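Local coordinates for uncharacterized protein (Parabacteroides merdae, PDB 4R7F) that is of unknown function but is built from immunoglobulin-like beta-sandwich domains, the first related to the plug protein of the type 9 secretion system, at residues Asp188-Asn193 with Gln347-Pro352; Tyr308-Gly311 with Asn315-Leu318. All coordinates share one frame; numbering follows the deposited sequence.

From the N terminus, the chain runs through strand 181-187 into the loop that begins with Asp188-Asn193. Much later it comes to strand 305-310, the turn around Asn315-Leu318 and then strand 342-352. Contact 1 joins the first and last of these, closing a loop of 153 intervening residues. Contact 2 closes a turn of just three intervening residues and is nested inside that loop. Strands 305-310 and 342-352 are antiparallel neighbours in one sheet, so the two contacts share a platform. Gln347 O and Asn310 N lie at hydrogen-bonding distance, Val351 packs on the Tyr308 ring, and the loop at Asn189 reaches Asn316 through a weak bond.

Contact 1 (Asp188-Asn193 with Gln347-Pro352); sequences DNRRDN and QYLFVP
Arg190 and Leu349 meet across well-separated backbones, the nearest CA atoms, those of Asp192 and Val351, being 9.7 Å apart: the loop following strand 181-187 passes strand 342-352, which belongs to a different sheet, and touches it through side chains. The two side chains come from opposite directions. Leu349 sets CD1 over one face of the Arg190 guanidinium, toward its rim, with CD1 3.6 Å from NH2. Asn193 ND2 covers the opposite face, so the cation is sandwiched between a methyl and an amide. Arg190 is bent at chi3 (54°), which turns its NE side to the carboxylate two residues on. Asp192 takes it side-on: NE reaches OD1 at 2.9 Å and NH2 reaches OD2 at 2.8 Å, both bonds nearly straight, in the guanidinium plane and on syn lone pairs. Asp192 OD2 also accepts from Gly358 N.

The remaining nitrogen faces the strand through water. Arg190 NH1 and Gln347 NE2 stay 4.1 Å apart, their planes almost perpendicular, and both donate to one water, 2.9 Å from NH1. That water in turn donates to Asp188 OD2. Gln347 NE2 also donates to Asn310 OD1 on the adjoining strand 305-310, which fixes the rotation of the amide.

The buried arginine is thus paired with a carboxylate inside its own loop, and what it offers the sheet is a flat face for a methyl group and a water-mediated link. The salt bridge would be expected to offset much of the cost of burying the charge, while Asp188 probably adds to the balance through the water.

Contact 2 (Tyr308-Gly311 with Asn315-Leu318); sequences YLNG and NNVL
Tyr308 and Leu318 supply the apolar part of this turn. Leu318 sets CD2 against Tyr308 CB at 3.7 Å, and its CB lies over one face of the ring, toward the rim. The phenol ring therefore lies beside the Leu318 backbone as well, with Tyr308 CD2 3.9 Å from Leu318 CA. Tyr308 CG stands anti to its carbonyl carbon (chi1 -67°), which carries the ring to this side, where Val351 also packs on it. With an alanine in place of Tyr308, Leu318 would probably lose the ring surface beneath its CB and a gap would open next to Val351.

One direct backbone bond crosses the turn: Asn316 N donates to Gly311 O at 2.9 Å, from well above the carbonyl plane. Gly311, just past the end of strand 305-310, has backbone angles (phi 148°, psi 180°) that would jam a CB against the preceding carbonyl. Asn315 and Asn316 both take left-handed helical angles, and the chain doubles back so that the two segments run 161° apart. The turn leads the chain out of strand 305-310, in a sheet that, with strand 290-298 packed across from it, is consistent with one of the immunoglobulin-like sandwiches.

Water bridges join the rest. One water donates to both Leu309 O and Val317 O and accepts from Asn310 ND2, bridging the two backbones between strand and loop. A second donates to Asn316 O at 2.8 Å and takes a longer bond from the same ND2. A third lies between the side-chain oxygens, 2.7 Å from Asn310 OD1 and 2.8 Å from Asn316 OD1. Asn310 OD1 also accepts from Gln347 NE2, so the amide is held at both ends between turn and neighbouring strand.

Contact 1 (Asp188-Asn193 with Gln347-Pro352)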
ATOM      1  N   ASP A 188       5.901  12.419  -3.820  1.00 26.48           N
ATOM      2  CA  ASP A 188       7.140  11.649  -3.601  1.00 25.29           C
ATOM      3  C   ASP A 188       8.165  12.412  -2.737  1.00 28.30           C
ATOM      4  O   ASP A 188       9.356  12.450  -3.045  1.00 28.72           O
ATOM      5  CB  ASP A 188       7.759  11.179  -4.935  1.00 21.18           C
ATOM      6  CG  ASP A 188       6.789  10.345  -5.774  1.00 26.40           C
ATOM      7  OD1 ASP A 188       5.956   9.650  -5.177  1.00 25.71           O
ATOM      8  OD2 ASP A 188       6.826  10.406  -7.026  1.00 29.16           O
ATOM      9  N   ASN A 189       7.672  13.027  -1.661  1.00 25.31           N
ATOM     10  CA  ASN A 189       8.517  13.745  -0.717  1.00 30.67           C
ATOM     11  C   ASN A 189       9.399  14.858  -1.310  1.00 30.72           C
ATOM     12  O   ASN A 189      10.479  15.136  -0.792  1.00 33.40           O
ATOM     13  CB  ASN A 189       9.323  12.713   0.092  1.00 30.31           C
ATOM     14  CG  ASN A 189       8.469  12.088   1.199  1.00 34.06           C
ATOM     15  OD1 ASN A 189       8.092  12.757   2.158  1.00 35.99           O
ATOM     16  ND2 ASN A 189       8.120  10.835   1.033  1.00 41.85           N
ATOM     17  N   ARG A 190       8.920  15.472  -2.394  1.00 26.51           N
ATOM     18  CA  ARG A 190       9.655  16.514  -3.108  1.00 26.38           C
ATOM     19  C   ARG A 190       9.060  17.836  -2.703  1.00 25.59           C
ATOM     20  O   ARG A 190       7.823  18.016  -2.735  1.00 25.33           O
ATOM     21  CB  ARG A 190       9.501  16.366  -4.612  1.00 20.29           C
ATOM     22  CG  ARG A 190      10.337  15.247  -5.207  1.00 26.06           C
ATOM     23  CD  ARG A 190       9.944  14.919  -6.654  1.00 22.32           C
ATOM     24  NE  ARG A 190       9.966  16.115  -7.490  1.00 23.72           N
ATOM     25  CZ  ARG A 190       9.473  16.164  -8.719  1.00 25.31           C
ATOM     26  NH1 ARG A 190       8.895  15.103  -9.253  1.00 26.93           N
ATOM     27  NH2 ARG A 190       9.557  17.279  -9.418  1.00 27.16           N
ATOM     28  N   ARG A 191       9.926  18.771  -2.346  1.00 24.14           N
ATOM     29  CA  ARG A 191       9.490  20.137  -2.112  1.00 24.13           C
ATOM     30  C   ARG A 191       9.448  20.955  -3.347  1.00 24.47           C
ATOM     31  O   ARG A 191       8.709  21.901  -3.410  1.00 26.85           O
ATOM     32  CB  ARG A 191      10.380  20.827  -1.110  1.00 27.85           C
ATOM     33  CG  ARG A 191      10.205  20.232   0.280  1.00 31.23           C
ATOM     34  CD  ARG A 191      10.536  21.277   1.317  1.00 34.28           C
ATOM     35  NE  ARG A 191      10.626  20.721   2.657  1.00 38.95           N
ATOM     36  CZ  ARG A 191      10.975  21.434   3.729  1.00 39.25           C
ATOM     37  NH1 ARG A 191      11.300  22.724   3.607  1.00 35.55           N
ATOM     38  NH2 ARG A 191      11.021  20.848   4.923  1.00 40.79           N
ATOM     39  N   ASP A 192      10.241  20.608  -4.347  1.00 23.90           N
ATOM     40  CA  ASP A 192      10.375  21.474  -5.514  1.00 25.26           C
ATOM     41  C   ASP A 192       9.069  21.704  -6.272  1.00 29.72           C
ATOM     42  O   ASP A 192       8.856  22.797  -6.808  1.00 35.67           O
ATOM     43  CB  ASP A 192      11.449  20.924  -6.446  1.00 28.98           C
ATOM     44  CG  ASP A 192      11.043  19.601  -7.095  1.00 31.52           C
ATOM     45  OD1 ASP A 192      11.121  18.563  -6.421  1.00 27.29           O
ATOM     46  OD2 ASP A 192      10.678  19.602  -8.289  1.00 28.49           O
ATOM     47  N   ASN A 193       8.204  20.687  -6.355  1.00 26.72           N
ATOM     48  CA  ASN A 193       6.919  20.852  -7.059  1.00 25.52           C
ATOM     49  C   ASN A 193       5.708  20.698  -6.131  1.00 27.57           C
ATOM     50  O   ASN A 193       4.621  20.278  -6.562  1.00 30.17           O
ATOM     51  CB  ASN A 193       6.822  19.900  -8.235  1.00 24.15           C
ATOM     52  CG  ASN A 193       6.666  18.452  -7.798  1.00 23.18           C
ATOM     53  OD1 ASN A 193       7.019  18.094  -6.683  1.00 28.64           O
ATOM     54  ND2 ASN A 193       6.109  17.621  -8.672  1.00 25.36           N
ATOM     55  N   GLN A 347      16.158   9.346 -10.216  1.00 31.42           N
ATOM     56  CA  GLN A 347      15.655   9.797 -11.491  1.00 26.96           C
ATOM     57  C   GLN A 347      16.292  11.122 -11.831  1.00 29.10           C
ATOM     58  O   GLN A 347      17.051  11.723 -11.042  1.00 29.99           O
ATOM     59  CB  GLN A 347      14.146   9.949 -11.442  1.00 26.40           C
ATOM     60  CG  GLN A 347      13.713  11.101 -10.591  1.00 26.72           C
ATOM     61  CD  GLN A 347      12.204  11.267 -10.492  1.00 29.03           C
ATOM     62  OE1 GLN A 347      11.421  10.625 -11.197  1.00 29.14           O
ATOM     63  NE2 GLN A 347      11.787  12.153  -9.601  1.00 24.45           N
ATOM     64  N   TYR A 348      15.941  11.589 -13.010  1.00 27.87           N
ATOM     65  CA  TYR A 348      16.526  12.751 -13.593  1.00 27.40           C
ATOM     66  C   TYR A 348      15.430  13.774 -13.859  1.00 26.05           C
ATOM     67  O   TYR A 348      14.513  13.523 -14.629  1.00 29.06           O
ATOM     68  CB  TYR A 348      17.193  12.362 -14.910  1.00 27.22           C
ATOM     69  CG  TYR A 348      18.383  11.422 -14.790  1.00 34.06           C
ATOM     70  CD1 TYR A 348      19.624  11.846 -14.278  1.00 30.20           C
ATOM     71  CD2 TYR A 348      18.292  10.128 -15.255  1.00 33.23           C
ATOM     72  CE1 TYR A 348      20.701  10.977 -14.220  1.00 32.15           C
ATOM     73  CE2 TYR A 348      19.356   9.264 -15.185  1.00 27.30           C
ATOM     74  CZ  TYR A 348      20.547   9.670 -14.667  1.00 29.83           C
ATOM     75  OH  TYR A 348      21.576   8.750 -14.655  1.00 27.81           O
ATOM     76  N   LEU A 349      15.544  14.930 -13.229  1.00 25.41           N
ATOM     77  CA  LEU A 349      14.568  15.978 -13.400  1.00 29.93           C
ATOM     78  C   LEU A 349      15.192  17.112 -14.187  1.00 28.30           C
ATOM     79  O   LEU A 349      16.345  17.421 -14.010  1.00 28.29           O
ATOM     80  CB  LEU A 349      14.120  16.512 -12.045  1.00 25.80           C
ATOM     81  CG  LEU A 349      13.338  15.598 -11.114  1.00 27.26           C
ATOM     82  CD1 LEU A 349      12.968  16.398  -9.862  1.00 30.38           C
ATOM     83  CD2 LEU A 349      12.083  15.082 -11.793  1.00 26.48           C
ATOM     84  N   PHE A 350      14.391  17.721 -15.036  1.00 24.86           N
ATOM     85  CA  PHE A 350      14.724  18.914 -15.772  1.00 25.93           C
ATOM     86  C   PHE A 350      14.119  20.147 -15.072  1.00 25.00           C
ATOM     87  O   PHE A 350      12.930  20.162 -14.765  1.00 30.94           O
ATOM     88  CB  PHE A 350      14.108  18.775 -17.177  1.00 27.40           C
ATOM     89  CG  PHE A 350      14.336  19.937 -18.062  1.00 30.93           C
ATOM     90  CD1 PHE A 350      15.603  20.209 -18.556  1.00 37.30           C
ATOM     91  CD2 PHE A 350      13.287  20.769 -18.412  1.00 31.55           C
ATOM     92  CE1 PHE A 350      15.825  21.305 -19.382  1.00 36.71           C
ATOM     93  CE2 PHE A 350      13.500  21.859 -19.240  1.00 32.96           C
ATOM     94  CZ  PHE A 350      14.769  22.116 -19.737  1.00 36.41           C
ATOM     95  N   VAL A 351      14.912  21.187 -14.870  1.00 25.86           N
ATOM     96  CA  VAL A 351      14.415  22.455 -14.306  1.00 26.11           C
ATOM     97  C   VAL A 351      14.604  23.517 -15.373  1.00 29.88           C
ATOM     98  O   VAL A 351      15.748  23.816 -15.726  1.00 31.68           O
ATOM     99  CB  VAL A 351      15.184  22.867 -13.048  1.00 29.58           C
ATOM    100  CG1 VAL A 351      14.634  24.169 -12.491  1.00 34.01           C
ATOM    101  CG2 VAL A 351      15.113  21.771 -12.001  1.00 32.05           C
ATOM    102  N   PRO A 352      13.494  24.050 -15.930  1.00 26.17           N
ATOM    103  CA  PRO A 352      13.520  25.076 -16.976  1.00 40.14           C
ATOM    104  C   PRO A 352      14.216  26.297 -16.429  1.00 37.72           C
ATOM    105  O   PRO A 352      14.197  26.485 -15.225  1.00 41.77           O
ATOM    106  CB  PRO A 352      12.025  25.377 -17.271  1.00 32.00           C
ATOM    107  CG  PRO A 352      11.276  24.313 -16.614  1.00 40.10           C
ATOM    108  CD  PRO A 352      12.126  23.709 -15.529  1.00 35.25           C
TER
HETATM  109  O   HOH W   1       8.870  12.266  -8.614  1.00 21.16           O

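Contact 2 (Tyr308-Gly311 with Asn315-Leu318)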
ATOM      1  N   TYR A 308      18.973  17.516 -13.126  1.00 25.26           N
ATOM      2  CA  TYR A 308      19.322  17.201 -11.754  1.00 26.75           C
ATOM      3  C   TYR A 308      19.026  15.735 -11.415  1.00 27.71           C
ATOM      4  O   TYR A 308      17.969  15.188 -11.735  1.00 28.42           O
ATOM      5  CB  TYR A 308      18.526  18.059 -10.798  1.00 25.23           C
ATOM      6  CG  TYR A 308      18.845  19.517 -10.839  1.00 29.04           C
ATOM      7  CD1 TYR A 308      18.297  20.344 -11.829  1.00 31.38           C
ATOM      8  CD2 TYR A 308      19.696  20.091  -9.899  1.00 24.17           C
ATOM      9  CE1 TYR A 308      18.575  21.683 -11.866  1.00 28.50           C
ATOM     10  CE2 TYR A 308      19.963  21.442  -9.933  1.00 25.82           C
ATOM     11  CZ  TYR A 308      19.422  22.216 -10.929  1.00 29.21           C
ATOM     12  OH  TYR A 308      19.750  23.526 -10.971  1.00 26.14           O
ATOM     13  N   LEU A 309      19.969  15.122 -10.724  1.00 28.08           N
ATOM     14  CA  LEU A 309      19.794  13.777 -10.203  1.00 27.28           C
ATOM     15  C   LEU A 309      18.948  13.913  -8.948  1.00 27.64           C
ATOM     16  O   LEU A 309      19.130  14.807  -8.141  1.00 30.82           O
ATOM     17  CB  LEU A 309      21.169  13.190  -9.933  1.00 33.62           C
ATOM     18  CG  LEU A 309      21.395  11.736  -9.574  1.00 34.71           C
ATOM     19  CD1 LEU A 309      20.553  10.769 -10.387  1.00 34.35           C
ATOM     20  CD2 LEU A 309      22.889  11.481  -9.776  1.00 40.73           C
ATOM     21  N   ASN A 310      17.928  13.099  -8.849  1.00 28.41           N
ATOM     22  CA  ASN A 310      16.907  13.335  -7.869  1.00 27.77           C
ATOM     23  C   ASN A 310      16.580  12.049  -7.109  1.00 29.09           C
ATOM     24  O   ASN A 310      16.562  10.950  -7.681  1.00 25.73           O
ATOM     25  CB  ASN A 310      15.664  13.867  -8.576  1.00 27.03           C
ATOM     26  CG  ASN A 310      14.550  14.184  -7.623  1.00 25.52           C
ATOM     27  OD1 ASN A 310      13.483  13.542  -7.603  1.00 32.17           O
ATOM     28  ND2 ASN A 310      14.800  15.156  -6.793  1.00 28.49           N
ATOM     29  N   GLY A 311      16.286  12.212  -5.829  1.00 26.44           N
ATOM     30  CA  GLY A 311      15.917  11.087  -4.951  1.00 32.84           C
ATOM     31  C   GLY A 311      16.391  11.376  -3.528  1.00 27.56           C
ATOM     32  O   GLY A 311      17.009  12.420  -3.278  1.00 24.70           O
ATOM     33  N   ASN A 315      18.549  13.997  -0.752  1.00 28.62           N
ATOM     34  CA  ASN A 315      17.488  14.587   0.066  1.00 28.54           C
ATOM     35  C   ASN A 315      16.459  15.348  -0.773  1.00 28.84           C
ATOM     36  O   ASN A 315      15.844  16.327  -0.318  1.00 24.28           O
ATOM     37  CB  ASN A 315      18.120  15.497   1.123  1.00 30.63           C
ATOM     38  CG  ASN A 315      19.151  14.762   1.961  1.00 36.22           C
ATOM     39  OD1 ASN A 315      20.370  14.997   1.865  1.00 40.11           O
ATOM     40  ND2 ASN A 315      18.665  13.852   2.772  1.00 37.59           N
ATOM     41  N   ASN A 316      16.282  14.910  -2.017  1.00 26.11           N
ATOM     42  CA  ASN A 316      15.390  15.624  -2.932  1.00 30.13           C
ATOM     43  C   ASN A 316      15.643  17.155  -3.044  1.00 27.60           C
ATOM     44  O   ASN A 316      14.749  17.921  -3.320  1.00 27.73           O
ATOM     45  CB  ASN A 316      13.935  15.295  -2.601  1.00 26.94           C
ATOM     46  CG  ASN A 316      13.558  13.881  -3.018  1.00 30.63           C
ATOM     47  OD1 ASN A 316      13.997  13.378  -4.045  1.00 32.25           O
ATOM     48  ND2 ASN A 316      12.779  13.237  -2.210  1.00 33.21           N
ATOM     49  N   VAL A 317      16.899  17.562  -2.867  1.00 29.32           N
ATOM     50  CA  VAL A 317      17.328  18.938  -3.083  1.00 25.58           C
ATOM     51  C   VAL A 317      17.849  19.127  -4.511  1.00 25.61           C
ATOM     52  O   VAL A 317      18.696  18.377  -4.988  1.00 27.33           O
ATOM     53  CB  VAL A 317      18.407  19.307  -2.027  1.00 28.93           C
ATOM     54  CG1 VAL A 317      19.028  20.695  -2.240  1.00 25.42           C
ATOM     55  CG2 VAL A 317      17.815  19.172  -0.627  1.00 25.20           C
ATOM     56  N   LEU A 318      17.316  20.142  -5.180  1.00 27.91           N
ATOM     57  CA  LEU A 318      17.755  20.546  -6.502  1.00 28.61           C
ATOM     58  C   LEU A 318      18.635  21.754  -6.295  1.00 30.04           C
ATOM     59  O   LEU A 318      18.137  22.857  -6.086  1.00 27.73           O
ATOM     60  CB  LEU A 318      16.566  20.900  -7.410  1.00 25.37           C
ATOM     61  CG  LEU A 318      15.523  19.784  -7.529  1.00 28.19           C
ATOM     62  CD1 LEU A 318      14.444  20.237  -8.498  1.00 33.41           C
ATOM     63  CD2 LEU A 318      16.187  18.518  -8.019  1.00 31.15           C
TER
HETATM   64  O   HOH W   2      17.672  15.950  -6.017  1.00 22.04           O
HETATM   65  O   HOH W   3      12.203  12.087  -5.721  1.00 36.70           O
HETATM   66  O   HOH W   4      12.878  17.297  -5.267  1.00 39.17           O